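Local coordinates for protein probable aminotransferase (Pseudomonas aeruginosa, PDB 5YKR) that is a probable aminotransferase of class III and belongs to the fold-type I pyridoxal-phosphate-dependent enzymes, with its cofactor covalently attached to the protein, at residues 116-127 / 336-347. Sequence-based numbering, arbitrary orientation.
Sequences DSLWVGAELARR and LAAMRATFAEVM
Two helices, 115-128 and 333-346, pack against each other in this class-III aminotransferase fold, and Arg-340 of one lies across Trp-119 and Asp-116 of the other. The axes of 116-127 and 336-346 cross at 46°. The guanidinium of Arg-340 stacks over one face of the Trp-119 indole, with the planes 11° apart. Its CZ sits off-centre over the five-membered ring, an offset cation-pi contact. CG of Arg-340 makes a CH-pi contact with the six-membered ring. The arginine can span the indole because its chain is extended from CG to NE. At the guanidinium edge, NH1 of Arg-340 forms a salt bridge with OD1 of Asp-116 at 2.8 Å. The carboxylate stands almost perpendicular to the guanidinium, at 86°. CB of Ala-344 comes to 3.6 Å from CH2 of Trp-119.

Between the helices, CB of Val-120 meets CD1 of Leu-336 at 3.7 Å. CD2 of Leu-124 meets CE2 of Phe-343 at 3.7 Å. This apolar layer faces the large mixed sheet of the fold: Leu-124 and Met-339 both touch Val-296 on strand 295-299. Helix 115-128 also borders the second subunit: Ser-117 O accepts a hydrogen bond from NE1 of Trp-41 of that subunit.

At the far end, Arg-127 bends at chi3, and CD1 of Phe-343 lies over one face of its guanidinium. Arg-127 NH1 and NH2 both donate to Met-347 O, NH1 at 3.0 Å. NE and NH2 of Arg-127 both reach OE2 of Glu-123, with NE at 2.8 Å. Arg-126 NH2 is a third donor to this OE2, which would favour a charged carboxylate. NH1 of Arg-127 also bonds to Pro-268 O.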
# COMPACT_ATOMS: atom_id res chain seq x y z
N ASP A 116 2.23 5.78 20.70
CA ASP A 116 1.38 6.58 19.82
C ASP A 116 0.15 5.78 19.41
O ASP A 116 -0.90 6.36 19.13
CB ASP A 116 2.13 7.03 18.58
CG ASP A 116 3.23 8.04 18.87
OD1 ASP A 116 3.09 8.78 19.87
OD2 ASP A 116 4.18 8.16 18.04
N SER A 117 0.23 4.45 19.38
CA SER A 117 -0.96 3.67 19.06
C SER A 117 -2.07 3.82 20.08
O SER A 117 -3.27 3.79 19.73
CB SER A 117 -0.63 2.18 18.87
OG SER A 117 -0.23 1.54 20.07
N LEU A 118 -1.68 3.98 21.34
CA LEU A 118 -2.68 4.17 22.41
C LEU A 118 -3.45 5.48 22.14
O LEU A 118 -4.69 5.47 22.18
CB LEU A 118 -1.99 4.22 23.78
CG LEU A 118 -1.46 2.93 24.31
CD1 LEU A 118 -0.43 3.23 25.40
CD2 LEU A 118 -2.58 2.10 24.86
N TRP A 119 -2.72 6.56 21.87
CA TRP A 119 -3.33 7.84 21.70
C TRP A 119 -4.21 7.87 20.45
O TRP A 119 -5.36 8.34 20.45
CB TRP A 119 -2.25 8.92 21.68
CG TRP A 119 -2.82 10.31 21.69
CD1 TRP A 119 -2.96 11.08 22.81
CD2 TRP A 119 -3.37 11.06 20.60
NE1 TRP A 119 -3.55 12.26 22.46
CE2 TRP A 119 -3.76 12.29 21.10
CE3 TRP A 119 -3.50 10.82 19.25
CZ2 TRP A 119 -4.38 13.26 20.30
CZ3 TRP A 119 -4.06 11.81 18.45
CH2 TRP A 119 -4.50 13.00 18.97
N VAL A 120 -3.67 7.35 19.35
CA VAL A 120 -4.39 7.39 18.07
C VAL A 120 -5.61 6.55 18.07
O VAL A 120 -6.64 6.95 17.54
CB VAL A 120 -3.46 6.99 16.91
CG1 VAL A 120 -4.22 6.84 15.61
CG2 VAL A 120 -2.38 8.09 16.72
N GLY A 121 -5.58 5.35 18.69
CA GLY A 121 -6.79 4.55 18.72
C GLY A 121 -7.94 5.28 19.40
O GLY A 121 -9.08 5.28 18.92
N ALA A 122 -7.66 5.87 20.54
CA ALA A 122 -8.67 6.62 21.28
C ALA A 122 -9.16 7.85 20.52
O ALA A 122 -10.37 8.15 20.48
CB ALA A 122 -8.15 7.01 22.66
N GLU A 123 -8.21 8.51 19.83
CA GLU A 123 -8.56 9.67 19.02
C GLU A 123 -9.50 9.32 17.87
O GLU A 123 -10.45 10.07 17.60
CB GLU A 123 -7.30 10.35 18.51
CG GLU A 123 -7.52 11.40 17.42
CD GLU A 123 -8.24 12.65 17.87
OE1 GLU A 123 -8.40 12.91 19.10
OE2 GLU A 123 -8.59 13.47 16.98
N LEU A 124 -9.19 8.22 17.18
CA LEU A 124 -10.03 7.83 16.05
C LEU A 124 -11.46 7.55 16.52
O LEU A 124 -12.43 7.95 15.86
CB LEU A 124 -9.46 6.61 15.35
CG LEU A 124 -8.16 6.83 14.55
CD1 LEU A 124 -7.49 5.51 14.24
CD2 LEU A 124 -8.45 7.62 13.30
N ALA A 125 -11.59 6.85 17.64
CA ALA A 125 -12.92 6.56 18.17
C ALA A 125 -13.67 7.82 18.56
O ALA A 125 -14.88 7.93 18.30
CB ALA A 125 -12.81 5.59 19.32
N ARG A 126 -12.97 8.76 19.17
CA ARG A 126 -13.58 10.05 19.56
C ARG A 126 -14.00 10.86 18.33
O ARG A 126 -15.13 11.37 18.24
CB ARG A 126 -12.56 10.91 20.34
CG ARG A 126 -13.10 12.27 20.76
CD ARG A 126 -11.94 13.26 20.94
NE ARG A 126 -11.27 13.66 19.70
CZ ARG A 126 -11.76 14.49 18.81
NH1 ARG A 126 -13.00 15.00 18.94
NH2 ARG A 126 -11.05 14.79 17.75
N ARG A 127 -13.10 10.95 17.37
CA ARG A 127 -13.30 11.82 16.22
C ARG A 127 -14.35 11.31 15.28
O ARG A 127 -15.19 12.08 14.80
CB ARG A 127 -11.94 11.97 15.46
CG ARG A 127 -12.00 12.83 14.23
CD ARG A 127 -10.61 13.01 13.66
NE ARG A 127 -9.73 13.88 14.44
CZ ARG A 127 -9.46 15.15 14.18
NH1 ARG A 127 -9.99 15.77 13.16
NH2 ARG A 127 -8.59 15.80 14.93
N LEU A 336 2.15 5.90 12.76
CA LEU A 336 1.38 6.28 13.94
C LEU A 336 1.85 7.64 14.52
O LEU A 336 1.04 8.44 15.00
CB LEU A 336 1.43 5.17 15.00
CG LEU A 336 0.31 4.12 14.90
CD1 LEU A 336 -1.05 4.74 15.24
CD2 LEU A 336 0.21 3.44 13.55
N ALA A 337 3.16 7.89 14.49
CA ALA A 337 3.67 9.18 14.95
C ALA A 337 3.11 10.33 14.09
O ALA A 337 2.71 11.38 14.60
CB ALA A 337 5.17 9.19 14.92
N ALA A 338 3.12 10.13 12.76
CA ALA A 338 2.60 11.14 11.85
C ALA A 338 1.12 11.35 12.02
O ALA A 338 0.63 12.49 11.93
CB ALA A 338 2.96 10.79 10.41
N MET A 339 0.36 10.28 12.19
CA MET A 339 -1.08 10.38 12.43
C MET A 339 -1.38 11.14 13.72
O MET A 339 -2.32 11.95 13.79
CB MET A 339 -1.76 8.99 12.53
CG MET A 339 -1.79 8.28 11.23
SD MET A 339 -2.66 6.68 11.53
CE MET A 339 -2.40 6.08 9.85
N ARG A 340 -0.61 10.84 14.77
CA ARG A 340 -0.85 11.50 16.04
C ARG A 340 -0.68 13.00 15.87
O ARG A 340 -1.53 13.79 16.29
CB ARG A 340 0.04 10.95 17.13
CG ARG A 340 -0.07 11.69 18.44
CD ARG A 340 0.66 10.97 19.51
NE ARG A 340 0.45 11.59 20.82
CZ ARG A 340 0.84 11.05 21.96
NH1 ARG A 340 1.52 9.89 21.97
NH2 ARG A 340 0.50 11.65 23.08
N ALA A 341 0.43 13.41 15.23
CA ALA A 341 0.62 14.83 15.00
C ALA A 341 -0.48 15.43 14.16
O ALA A 341 -0.93 16.55 14.40
CB ALA A 341 1.97 15.06 14.35
N THR A 342 -0.91 14.71 13.12
CA THR A 342 -1.95 15.22 12.28
C THR A 342 -3.25 15.44 13.01
O THR A 342 -3.89 16.53 12.88
CB THR A 342 -2.15 14.25 11.07
OG1 THR A 342 -0.94 14.21 10.31
CG2 THR A 342 -3.31 14.70 10.20
N PHE A 343 -3.71 14.43 13.75
CA PHE A 343 -4.96 14.57 14.45
C PHE A 343 -4.90 15.56 15.62
O PHE A 343 -5.86 16.29 15.88
CB PHE A 343 -5.47 13.22 14.93
CG PHE A 343 -5.80 12.25 13.81
CD1 PHE A 343 -6.64 12.63 12.77
CD2 PHE A 343 -5.33 10.96 13.82
CE1 PHE A 343 -6.96 11.75 11.73
CE2 PHE A 343 -5.67 10.05 12.81
CZ PHE A 343 -6.45 10.47 11.77
N ALA A 344 -3.77 15.60 16.30
CA ALA A 344 -3.67 16.48 17.51
C ALA A 344 -3.45 17.94 17.14
O ALA A 344 -3.97 18.84 17.80
CB ALA A 344 -2.55 16.01 18.40
N GLU A 345 -2.65 18.18 16.09
CA GLU A 345 -2.15 19.52 15.80
C GLU A 345 -2.61 20.14 14.52
O GLU A 345 -2.55 21.37 14.40
CB GLU A 345 -0.61 19.53 15.84
CG GLU A 345 -0.01 18.93 17.09
CD GLU A 345 -0.30 19.70 18.36
OE1 GLU A 345 -0.55 20.93 18.29
OE2 GLU A 345 -0.29 19.05 19.41
N VAL A 346 -3.10 19.35 13.56
CA VAL A 346 -3.36 19.86 12.22
C VAL A 346 -4.85 19.91 11.87
O VAL A 346 -5.35 20.90 11.40
CB VAL A 346 -2.57 19.05 11.17
CG1 VAL A 346 -2.86 19.52 9.76
CG2 VAL A 346 -1.08 19.16 11.45
N MET A 347 -5.56 18.79 12.04
CA MET A 347 -6.96 18.64 11.63
C MET A 347 -7.89 19.16 12.71
O MET A 347 -8.67 18.42 13.31
CB MET A 347 -7.23 17.15 11.35
CG MET A 347 -6.52 16.67 10.15
SD MET A 347 -6.80 14.95 9.74
CE MET A 347 -8.55 14.91 9.49